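Local coordinates for protein adenylosuccinate lyase (Francisella tularensis subsp. tularensis SCHU S4, PDB 4EEI) that probably cleaves adenylosuccinate to AMP and fumarate, and the related imidazole carboxamide succinate to its amide and fumarate, in de novo purine biosynthesis, at residues 217-222 with 307-312; 211-216 with 303-308; 407-412 with 416-421. One frame throughout, in Å; residues are numbered along the deposited sequence. Where two conformers were deposited one is given.

Contact 1: residues 217-222 with 307-312. With AMP (adenosine monophosphate), chain O; EDO (1,2-ethanediol), chain Q.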
loop_
_atom_site.group_PDB
_atom_site.type_symbol
_atom_site.label_atom_id
_atom_site.label_comp_id
_atom_site.label_asym_id
_atom_site.label_seq_id
_atom_site.Cartn_x
_atom_site.Cartn_y
_atom_site.Cartn_z
ATOM N N ASP B 217 -12.653 12.143 -1.706
ATOM C CA ASP B 217 -12.632 11.116 -2.754
ATOM C C ASP B 217 -12.364 11.691 -4.145
ATOM O O ASP B 217 -12.001 10.954 -5.075
ATOM C CB ASP B 217 -13.919 10.275 -2.756
ATOM C CG ASP B 217 -15.149 11.078 -3.179
ATOM O OD1 ASP B 217 -15.594 10.948 -4.346
ATOM O OD2 ASP B 217 -15.673 11.827 -2.330
ATOM N N ARG B 218 -12.547 13.000 -4.299
ATOM C CA ARG B 218 -12.225 13.636 -5.575
ATOM C C ARG B 218 -10.720 13.649 -5.732
ATOM O O ARG B 218 -10.187 13.236 -6.763
ATOM C CB ARG B 218 -12.794 15.059 -5.640
ATOM C CG ARG B 218 -14.311 15.111 -5.446
ATOM C CD ARG B 218 -14.893 16.467 -5.839
ATOM N NE ARG B 218 -16.364 16.450 -5.821
ATOM C CZ ARG B 218 -17.119 16.131 -6.869
ATOM N NH1 ARG B 218 -16.551 15.800 -8.023
ATOM N NH2 ARG B 218 -18.441 16.158 -6.768
ATOM N N ILE B 219 -10.025 14.108 -4.696
ATOM C CA ILE B 219 -8.569 14.055 -4.706
ATOM C C ILE B 219 -8.088 12.617 -4.856
ATOM O O ILE B 219 -7.163 12.348 -5.619
ATOM C CB ILE B 219 -7.962 14.680 -3.435
ATOM C CG1 ILE B 219 -8.060 16.207 -3.515
ATOM C CG2 ILE B 219 -6.483 14.279 -3.288
ATOM C CD1 ILE B 219 -7.746 16.924 -2.204
ATOM N N ALA B 220 -8.717 11.694 -4.140
ATOM C CA ALA B 220 -8.284 10.301 -4.189
ATOM C C ALA B 220 -8.462 9.722 -5.588
ATOM O O ALA B 220 -7.670 8.887 -6.026
ATOM C CB ALA B 220 -9.031 9.461 -3.160
ATOM N N LYS B 221 -9.507 10.147 -6.287
ATOM C CA LYS B 221 -9.737 9.641 -7.629
ATOM C C LYS B 221 -8.600 10.068 -8.554
ATOM O O LYS B 221 -8.071 9.253 -9.316
ATOM C CB LYS B 221 -11.079 10.131 -8.183
ATOM C CG LYS B 221 -11.259 9.799 -9.673
ATOM C CD LYS B 221 -12.695 10.032 -10.144
ATOM C CE LYS B 221 -12.842 9.713 -11.632
ATOM N NZ LYS B 221 -14.256 9.909 -12.073
ATOM N N LEU B 222 -8.212 11.342 -8.475
ATOM C CA LEU B 222 -7.128 11.869 -9.298
ATOM C C LEU B 222 -5.809 11.177 -8.977
ATOM O O LEU B 222 -5.069 10.783 -9.885
ATOM C CB LEU B 222 -6.984 13.384 -9.100
ATOM C CG LEU B 222 -5.794 14.043 -9.814
ATOM C CD1 LEU B 222 -5.855 13.816 -11.318
ATOM C CD2 LEU B 222 -5.733 15.538 -9.520
ATOM N N SER B 307 -2.129 17.878 7.091
ATOM C CA SER B 307 -0.669 17.696 7.145
ATOM C C SER B 307 -0.207 16.735 6.053
ATOM O O SER B 307 0.794 16.976 5.376
ATOM C CB SER B 307 -0.244 17.155 8.504
ATOM O OG SER B 307 -0.955 15.967 8.807
ATOM N N ALA B 308 -0.937 15.647 5.877
ATOM C CA ALA B 308 -0.588 14.679 4.830
ATOM C C ALA B 308 -0.578 15.324 3.451
ATOM O O ALA B 308 0.376 15.160 2.686
ATOM C CB ALA B 308 -1.532 13.495 4.858
ATOM N N GLU B 309 -1.636 16.063 3.133
ATOM C CA GLU B 309 -1.730 16.725 1.833
ATOM C C GLU B 309 -0.613 17.737 1.605
ATOM O O GLU B 309 -0.145 17.904 0.474
ATOM C CB GLU B 309 -3.126 17.361 1.653
ATOM C CG GLU B 309 -4.204 16.300 1.419
ATOM C CD GLU B 309 -5.639 16.807 1.553
ATOM O OE1 GLU B 309 -5.852 17.943 2.033
ATOM O OE2 GLU B 309 -6.566 16.048 1.184
ATOM N N ARG B 310 -0.172 18.413 2.665
ATOM C CA ARG B 310 0.912 19.392 2.523
ATOM C C ARG B 310 2.210 18.748 2.059
ATOM O O ARG B 310 3.025 19.394 1.417
ATOM C CB ARG B 310 1.175 20.106 3.854
ATOM C CG ARG B 310 0.050 21.018 4.356
ATOM C CD ARG B 310 0.505 21.701 5.647
ATOM N NE ARG B 310 -0.594 22.311 6.388
ATOM C CZ ARG B 310 -0.985 23.575 6.258
ATOM N NH1 ARG B 310 -0.370 24.388 5.410
ATOM N NH2 ARG B 310 -1.998 24.028 6.988
ATOM N N PHE B 311 2.412 17.480 2.401
ATOM C CA PHE B 311 3.590 16.744 1.936
ATOM C C PHE B 311 3.368 16.139 0.558
ATOM O O PHE B 311 4.131 16.393 -0.370
ATOM C CB PHE B 311 3.915 15.583 2.880
ATOM C CG PHE B 311 4.666 15.985 4.123
ATOM C CD1 PHE B 311 6.043 16.135 4.099
ATOM C CD2 PHE B 311 3.996 16.167 5.321
ATOM C CE1 PHE B 311 6.731 16.483 5.256
ATOM C CE2 PHE B 311 4.677 16.499 6.478
ATOM C CZ PHE B 311 6.038 16.665 6.445
ATOM N N TYR B 312 2.337 15.314 0.425
ATOM C CA TYR B 312 2.259 14.455 -0.758
ATOM C C TYR B 312 1.712 15.115 -2.026
ATOM O O TYR B 312 2.062 14.697 -3.124
ATOM C CB TYR B 312 1.545 13.127 -0.450
ATOM C CG TYR B 312 0.068 13.106 -0.765
ATOM C CD1 TYR B 312 -0.388 12.768 -2.034
ATOM C CD2 TYR B 312 -0.874 13.395 0.213
ATOM C CE1 TYR B 312 -1.744 12.733 -2.321
ATOM C CE2 TYR B 312 -2.235 13.366 -0.068
ATOM C CZ TYR B 312 -2.656 13.040 -1.334
ATOM O OH TYR B 312 -4.003 13.010 -1.623
HETATM P P AMP O . -1.811 21.329 10.113
HETATM O O1P AMP O . -0.340 21.547 10.356
HETATM O O2P AMP O . -2.402 20.169 10.872
HETATM O O3P AMP O . -2.217 21.394 8.663
HETATM O "O5'" AMP O . -2.510 22.622 10.767
HETATM C "C5'" AMP O . -3.892 22.896 10.538
HETATM C "C4'" AMP O . -4.175 24.364 10.834
HETATM O "O4'" AMP O . -5.558 24.654 10.611
HETATM C "C3'" AMP O . -3.876 24.702 12.286
HETATM O "O3'" AMP O . -3.113 25.907 12.333
HETATM C "C2'" AMP O . -5.227 24.935 12.924
HETATM O "O2'" AMP O . -5.168 25.993 13.882
HETATM C "C1'" AMP O . -6.113 25.312 11.751
HETATM N N9 AMP O . -7.514 24.887 11.984
HETATM C C8 AMP O . -8.036 24.499 13.160
HETATM N N7 AMP O . -9.346 24.181 13.030
HETATM C C5 AMP O . -9.681 24.371 11.741
HETATM C C6 AMP O . -10.907 24.223 10.925
HETATM N N6 AMP O . -12.066 23.799 11.478
HETATM N N1 AMP O . -10.824 24.528 9.612
HETATM C C2 AMP O . -9.676 24.952 9.052
HETATM N N3 AMP O . -8.528 25.108 9.732
HETATM C C4 AMP O . -8.468 24.839 11.057
HETATM C C1 EDO Q . -5.063 21.667 2.440
HETATM O O1 EDO Q . -5.529 20.353 2.748
HETATM C C2 EDO Q . -3.550 21.631 2.281
HETATM O O2 EDO Q . -3.015 20.808 3.320
#

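Contact 2: residues 211-216 with 303-308. With AMP (adenosine monophosphate), chain O; EDO (1,2-ethanediol), chain Q.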
loop_
_atom_site.group_PDB
_atom_site.type_symbol
_atom_site.label_atom_id
_atom_site.label_comp_id
_atom_site.label_asym_id
_atom_site.label_seq_id
_atom_site.Cartn_x
_atom_site.Cartn_y
_atom_site.Cartn_z
ATOM N N THR B 211 -19.383 19.324 3.365
ATOM C CA THR B 211 -19.491 19.417 4.811
ATOM C C THR B 211 -18.898 20.740 5.279
ATOM O O THR B 211 -19.071 21.765 4.625
ATOM C CB THR B 211 -18.793 18.241 5.520
ATOM O OG1 THR B 211 -17.461 18.091 5.015
ATOM C CG2 THR B 211 -19.565 16.951 5.291
ATOM N N GLN B 212 -18.001 20.658 6.252
ATOM C CA GLN B 212 -17.054 21.734 6.449
ATOM C C GLN B 212 -16.117 21.708 5.248
ATOM O O GLN B 212 -15.661 22.746 4.777
ATOM C CB GLN B 212 -16.270 21.558 7.748
ATOM C CG GLN B 212 -15.305 22.698 8.033
ATOM C CD GLN B 212 -14.976 22.835 9.505
ATOM O OE1 GLN B 212 -13.910 22.420 9.954
ATOM N NE2 GLN B 212 -15.893 23.422 10.264
ATOM N N VAL B 213 -15.821 20.500 4.777
ATOM C CA VAL B 213 -14.819 20.289 3.740
ATOM C C VAL B 213 -15.451 19.777 2.451
ATOM O O VAL B 213 -16.595 19.326 2.444
ATOM C CB VAL B 213 -13.737 19.293 4.194
ATOM C CG1 VAL B 213 -12.961 19.854 5.375
ATOM C CG2 VAL B 213 -14.367 17.956 4.549
ATOM N N ILE B 214 -14.693 19.849 1.362
ATOM C CA ILE B 214 -15.026 19.126 0.140
ATOM C C ILE B 214 -14.583 17.686 0.369
ATOM O O ILE B 214 -13.507 17.462 0.931
ATOM C CB ILE B 214 -14.268 19.743 -1.041
ATOM C CG1 ILE B 214 -14.948 21.053 -1.466
ATOM C CG2 ILE B 214 -14.166 18.777 -2.214
ATOM C CD1 ILE B 214 -14.241 21.773 -2.603
ATOM N N PRO B 215 -15.408 16.701 -0.034
ATOM C CA PRO B 215 -15.047 15.304 0.272
ATOM C C PRO B 215 -13.762 14.867 -0.434
ATOM O O PRO B 215 -13.500 15.262 -1.577
ATOM C CB PRO B 215 -16.260 14.494 -0.226
ATOM C CG PRO B 215 -16.956 15.410 -1.221
ATOM C CD PRO B 215 -16.720 16.807 -0.706
ATOM N N ARG B 216 -12.960 14.060 0.252
ATOM C CA ARG B 216 -11.608 13.778 -0.224
ATOM C C ARG B 216 -11.518 12.719 -1.307
ATOM O O ARG B 216 -10.419 12.440 -1.800
ATOM C CB ARG B 216 -10.687 13.431 0.955
ATOM C CG ARG B 216 -9.637 14.510 1.246
ATOM C CD ARG B 216 -10.285 15.874 1.483
ATOM N NE ARG B 216 -9.300 16.964 1.512
ATOM C CZ ARG B 216 -9.618 18.253 1.564
ATOM N NH1 ARG B 216 -10.894 18.622 1.588
ATOM N NH2 ARG B 216 -8.668 19.174 1.596
ATOM N N ILE B 303 -9.154 17.318 10.676
ATOM C CA ILE B 303 -8.083 17.926 9.897
ATOM C C ILE B 303 -6.863 17.037 9.654
ATOM O O ILE B 303 -5.818 17.524 9.233
ATOM C CB ILE B 303 -7.634 19.267 10.514
ATOM C CG1 ILE B 303 -7.082 20.194 9.430
ATOM C CG2 ILE B 303 -6.607 19.039 11.611
ATOM C CD1 ILE B 303 -7.534 21.630 9.569
ATOM N N SER B 304 -6.995 15.737 9.900
ATOM C CA SER B 304 -5.861 14.822 9.712
ATOM C C SER B 304 -5.330 14.823 8.275
ATOM O O SER B 304 -4.130 14.633 8.039
ATOM C CB SER B 304 -6.255 13.398 10.109
ATOM O OG SER B 304 -7.292 12.907 9.278
ATOM N N HIS B 305 -6.215 15.042 7.311
ATOM C CA HIS B 305 -5.810 15.016 5.897
ATOM C C HIS B 305 -4.886 16.169 5.539
ATOM O O HIS B 305 -4.161 16.115 4.532
ATOM C CB HIS B 305 -7.051 15.118 5.019
ATOM C CG HIS B 305 -7.806 16.396 5.215
ATOM N ND1 HIS B 305 -7.555 17.529 4.469
ATOM C CD2 HIS B 305 -8.770 16.734 6.102
ATOM C CE1 HIS B 305 -8.348 18.504 4.873
ATOM N NE2 HIS B 305 -9.100 18.052 5.864
ATOM N N SER B 306 -4.929 17.230 6.338
ATOM C CA SER B 306 -4.230 18.465 5.986
ATOM C C SER B 306 -2.708 18.310 5.973
ATOM O O SER B 306 -2.060 18.586 4.960
ATOM C CB SER B 306 -4.654 19.605 6.922
ATOM O OG SER B 306 -3.891 20.765 6.660
ATOM N N SER B 307 -2.129 17.878 7.091
ATOM C CA SER B 307 -0.669 17.696 7.145
ATOM C C SER B 307 -0.207 16.735 6.053
ATOM O O SER B 307 0.794 16.976 5.376
ATOM C CB SER B 307 -0.244 17.155 8.504
ATOM O OG SER B 307 -0.955 15.967 8.807
ATOM N N ALA B 308 -0.937 15.647 5.877
ATOM C CA ALA B 308 -0.588 14.679 4.830
ATOM C C ALA B 308 -0.578 15.324 3.451
ATOM O O ALA B 308 0.376 15.160 2.686
ATOM C CB ALA B 308 -1.532 13.495 4.858
HETATM P P AMP O . -1.811 21.329 10.113
HETATM O O1P AMP O . -0.340 21.547 10.356
HETATM O O2P AMP O . -2.402 20.169 10.872
HETATM O O3P AMP O . -2.217 21.394 8.663
HETATM O "O5'" AMP O . -2.510 22.622 10.767
HETATM C "C5'" AMP O . -3.892 22.896 10.538
HETATM C "C4'" AMP O . -4.175 24.364 10.834
HETATM O "O4'" AMP O . -5.558 24.654 10.611
HETATM C "C3'" AMP O . -3.876 24.702 12.286
HETATM O "O3'" AMP O . -3.113 25.907 12.333
HETATM C "C2'" AMP O . -5.227 24.935 12.924
HETATM O "O2'" AMP O . -5.168 25.993 13.882
HETATM C "C1'" AMP O . -6.113 25.312 11.751
HETATM N N9 AMP O . -7.514 24.887 11.984
HETATM C C8 AMP O . -8.036 24.499 13.160
HETATM N N7 AMP O . -9.346 24.181 13.030
HETATM C C5 AMP O . -9.681 24.371 11.741
HETATM C C6 AMP O . -10.907 24.223 10.925
HETATM N N6 AMP O . -12.066 23.799 11.478
HETATM N N1 AMP O . -10.824 24.528 9.612
HETATM C C2 AMP O . -9.676 24.952 9.052
HETATM N N3 AMP O . -8.528 25.108 9.732
HETATM C C4 AMP O . -8.468 24.839 11.057
HETATM C C1 EDO Q . -5.063 21.667 2.440
HETATM O O1 EDO Q . -5.529 20.353 2.748
HETATM C C2 EDO Q . -3.550 21.631 2.281
HETATM O O2 EDO Q . -3.015 20.808 3.320
#

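Contact 3: residues 407-412 with 416-421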
loop_
_atom_site.group_PDB
_atom_site.type_symbol
_atom_site.label_atom_id
_atom_site.label_comp_id
_atom_site.label_asym_id
_atom_site.label_seq_id
_atom_site.Cartn_x
_atom_site.Cartn_y
_atom_site.Cartn_z
ATOM N N PRO B 407 4.969 -20.981 -48.759
ATOM C CA PRO B 407 5.734 -19.749 -48.976
ATOM C C PRO B 407 7.141 -19.869 -48.402
ATOM O O PRO B 407 7.343 -20.546 -47.393
ATOM C CB PRO B 407 4.932 -18.704 -48.202
ATOM C CG PRO B 407 4.312 -19.480 -47.081
ATOM C CD PRO B 407 3.996 -20.848 -47.659
ATOM N N GLU B 408 8.100 -19.231 -49.064
ATOM C CA GLU B 408 9.489 -19.272 -48.637
ATOM C C GLU B 408 9.664 -18.506 -47.335
ATOM O O GLU B 408 9.277 -17.343 -47.234
ATOM C CB GLU B 408 10.397 -18.684 -49.718
ATOM C CG GLU B 408 11.877 -18.734 -49.381
ATOM C CD GLU B 408 12.405 -20.152 -49.296
ATOM O OE1 GLU B 408 13.379 -20.382 -48.550
ATOM O OE2 GLU B 408 11.845 -21.035 -49.977
ATOM N N MET B 409 10.243 -19.164 -46.339
ATOM C CA MET B 409 10.437 -18.541 -45.039
ATOM C C MET B 409 11.856 -18.016 -44.853
ATOM O O MET B 409 12.502 -18.293 -43.845
ATOM C CB MET B 409 10.067 -19.508 -43.914
ATOM C CG MET B 409 8.569 -19.641 -43.687
ATOM S SD MET B 409 7.696 -18.067 -43.790
ATOM C CE MET B 409 7.480 -17.696 -42.052
ATOM N N ASP B 410 12.333 -17.253 -45.829
ATOM C CA ASP B 410 13.600 -16.554 -45.684
ATOM C C ASP B 410 13.332 -15.301 -44.864
ATOM O O ASP B 410 12.227 -15.117 -44.359
ATOM C CB ASP B 410 14.191 -16.196 -47.048
ATOM C CG ASP B 410 13.219 -15.436 -47.924
ATOM O OD1 ASP B 410 12.065 -15.230 -47.498
ATOM O OD2 ASP B 410 13.611 -15.044 -49.043
ATOM N N PHE B 411 14.331 -14.439 -44.727
ATOM C CA PHE B 411 14.158 -13.232 -43.930
ATOM C C PHE B 411 12.964 -12.408 -44.399
ATOM O O PHE B 411 12.116 -12.020 -43.597
ATOM C CB PHE B 411 15.425 -12.377 -43.935
ATOM C CG PHE B 411 15.400 -11.261 -42.931
ATOM C CD1 PHE B 411 15.412 -11.535 -41.575
ATOM C CD2 PHE B 411 15.354 -9.941 -43.343
ATOM C CE1 PHE B 411 15.386 -10.512 -40.647
ATOM C CE2 PHE B 411 15.327 -8.914 -42.420
ATOM C CZ PHE B 411 15.343 -9.199 -41.070
ATOM N N GLU B 412 12.894 -12.165 -45.704
ATOM C CA GLU B 412 11.821 -11.364 -46.283
ATOM C C GLU B 412 10.454 -12.006 -46.069
ATOM O O GLU B 412 9.482 -11.320 -45.763
ATOM C CB GLU B 412 12.062 -11.150 -47.779
ATOM C CG GLU B 412 13.141 -10.128 -48.097
ATOM C CD GLU B 412 12.950 -9.488 -49.459
ATOM O OE1 GLU B 412 12.248 -10.081 -50.306
ATOM O OE2 GLU B 412 13.501 -8.388 -49.682
ATOM N N LYS B 416 7.262 -10.782 -43.851
ATOM C CA LYS B 416 5.929 -10.760 -44.445
ATOM C C LYS B 416 4.913 -11.446 -43.567
ATOM O O LYS B 416 3.747 -11.049 -43.514
ATOM C CB LYS B 416 5.942 -11.494 -45.779
ATOM C CG LYS B 416 5.699 -10.614 -46.976
ATOM C CD LYS B 416 6.897 -9.734 -47.234
ATOM C CE LYS B 416 6.754 -8.983 -48.549
ATOM N NZ LYS B 416 7.994 -9.091 -49.366
ATOM N N THR B 417 5.356 -12.498 -42.893
ATOM C CA THR B 417 4.455 -13.342 -42.121
ATOM C C THR B 417 4.125 -12.719 -40.777
ATOM O O THR B 417 2.957 -12.588 -40.410
ATOM C CB THR B 417 5.066 -14.743 -41.914
ATOM O OG1 THR B 417 5.295 -15.352 -43.192
ATOM C CG2 THR B 417 4.142 -15.631 -41.097
ATOM N N TYR B 418 5.157 -12.325 -40.045
ATOM C CA TYR B 418 4.978 -11.940 -38.657
ATOM C C TYR B 418 4.648 -10.466 -38.464
ATOM O O TYR B 418 4.379 -10.029 -37.345
ATOM C CB TYR B 418 6.208 -12.344 -37.853
ATOM C CG TYR B 418 6.350 -13.841 -37.753
ATOM C CD1 TYR B 418 5.634 -14.555 -36.807
ATOM C CD2 TYR B 418 7.185 -14.542 -38.615
ATOM C CE1 TYR B 418 5.753 -15.922 -36.704
ATOM C CE2 TYR B 418 7.306 -15.917 -38.524
ATOM C CZ TYR B 418 6.585 -16.600 -37.567
ATOM O OH TYR B 418 6.697 -17.968 -37.460
ATOM N N LEU B 419 4.673 -9.706 -39.553
ATOM C CA LEU B 419 4.275 -8.303 -39.513
ATOM C C LEU B 419 3.087 -8.053 -40.443
ATOM O O LEU B 419 2.800 -6.909 -40.804
ATOM C CB LEU B 419 5.451 -7.396 -39.888
ATOM C CG LEU B 419 6.360 -6.925 -38.747
ATOM C CD1 LEU B 419 7.123 -8.065 -38.097
ATOM C CD2 LEU B 419 7.325 -5.872 -39.243
ATOM N N LYS B 420 2.404 -9.133 -40.816
ATOM C CA LYS B 420 1.277 -9.091 -41.755
ATOM C C LYS B 420 0.187 -8.080 -41.371
ATOM O O LYS B 420 -0.352 -7.387 -42.231
ATOM C CB LYS B 420 0.655 -10.489 -41.871
ATOM C CG LYS B 420 -0.532 -10.599 -42.823
ATOM C CD LYS B 420 -1.237 -11.962 -42.674
ATOM C CE LYS B 420 -2.046 -12.055 -41.368
ATOM N NZ LYS B 420 -2.042 -13.414 -40.730
ATOM N N GLU B 421 -0.132 -7.992 -40.085
ATOM C CA GLU B 421 -1.251 -7.163 -39.645
ATOM C C GLU B 421 -0.826 -5.856 -38.974
ATOM O O GLU B 421 -1.659 -5.163 -38.378
ATOM C CB GLU B 421 -2.150 -7.951 -38.684
ATOM C CG GLU B 421 -2.783 -9.199 -39.293
ATOM C CD GLU B 421 -3.999 -8.890 -40.144
ATOM O OE1 GLU B 421 -4.316 -7.701 -40.339
ATOM O OE2 GLU B 421 -4.646 -9.836 -40.617
#

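Contact 1: residues 217-222 with 307-312
The torsions of Ile-219 send its two branches to different partners on helix 304-333: CG1 lies anti to the carbonyl carbon (chi1 -75°) and carries CD1 to Glu-309, while CG2, anti to the backbone N, is directed at Tyr-312. CG2 comes within 3.2 Å of Tyr-312 OH, a tight methyl-to-hydroxyl approach. CD1 lies 3.7 Å from Glu-309 OE2, so the apolar branch is set against a carboxylate oxygen. Glu-309 is extended beyond CG, which carries its acid out to the isoleucine. The next residue, Arg-310, leaves the helix in a different direction, to AMP. There its NE donates to phosphate oxygen O3P at 2.9 Å, and NH2 reaches the same oxygen at 3.1 Å, with O3P lying at the edge of the guanidinium, near its plane. Asp-68 takes a salt bridge from NH2 as well. Ile-219 also packs on Leu-102 and Ile-106 of helix 94-131, and Tyr-312 on Ile-290 and Ala-291 of helix 272-293, placing the contact within the long helical bundle of the fumarase/aspartase superfamily fold.

Contact 2: residues 211-216 with 303-308
Arg-216 and His-305 meet in van der Waals contact, the imidazole CE1 over one face of the guanidinium, with NH2 3.4 Å from CE1, and the two planes are turned 49° apart. The two side chains cross at about a right angle. A looser van der Waals approach brings Val-213 CG1 4.3 Å from His-305 NE2. Salt bridges and hydrogen bonds then fix both groups from outside the pair. Arg-216 NH1 donates to Ile-214 O at 2.9 Å, in the carbonyl plane on a lone pair, and also pairs with Asp-99, while NE forms a salt bridge with Glu-309 OE2; His-305 ND1 is bonded to Glu-309 OE1 and NE2 to Arg-301. The loop 211-216 is itself shaped, in the conformer given, by an ST turn, Thr-211 OG1 accepting from Val-213 N, just ahead of helix 217-244, and it packs against the start of helix 304-333 beside the AMP pocket. Ligand bonds come from both segments: Gln-212 OE1 accepts from AMP N6 at 2.8 Å, its chain extended with CG anti to the backbone N (chi1 -177°), and Ser-306 OG donates to AMP O3P at 2.7 Å. Ile-303 CD1 packs 3.6 Å from AMP N3.

Contact 3: residues 407-412 with 416-421
Met-409 carries its thioether to the side chain of Thr-417, the two crossing at about a right angle. The chain starts with CG anti to the carbonyl carbon (chi1 -78°) and bends at its second and third torsions, which swings CE to within 3.4 Å of Thr-417 OG1 and leaves SD 3.7 Å from the same oxygen. CE also reaches Tyr-418 CE2 at 4.0 Å, an apolar touch on the ring. Thr-417 OG1 is already bonded to Gly-413 O, one turn back. Farther along, Asp-410 is the N-cap of helix 411-418 and caps Gly-413 N through OD1. Glu-412, in the helix's first turn, gives its carbonyl oxygen to Lys-416 N at 3.0 Å, an ordinary i to i+4 helical bond. The Lys-416 chain folds back over that carbonyl, CD lying 3.4 Å from Glu-412 O. Around the helix, Met-409 packs on Leu-352, Phe-355 and Tyr-356 of helix 352-363, and Tyr-418 meets the ring of Tyr-351, with Cys-188 of the third subunit also against Thr-417 and Tyr-418. Glu-412 OE1 and Lys-416 NZ are 4.5 Å apart, beyond a salt bridge, so their attraction is probably weak at this exposed edge, whereas Met-409 and Tyr-418 supply the buried part, in which a methyl and a sulfur lie against a hydroxyl already satisfied within the helix.

Overall arrangement
From the N terminus, the chain first passes through loop 211-216 and runs straight into helix 217-244, then returns some 85 residues later at 303-312, the start of helix 304-333. Contacts 2 and 1 close here one after the other; the two spans overlap and cross, contact 2 opening and closing slightly earlier, and they share Ser-307 and Ala-308 and touch directly. Together they tie the entry of one long bundle helix to that of another around AMP, beside the second subunit. Contact 3, a local closure of helix 411-418 much later in the chain, lies on the opposite side of the chain's centre, its centre about 52 Å from that of contact 1.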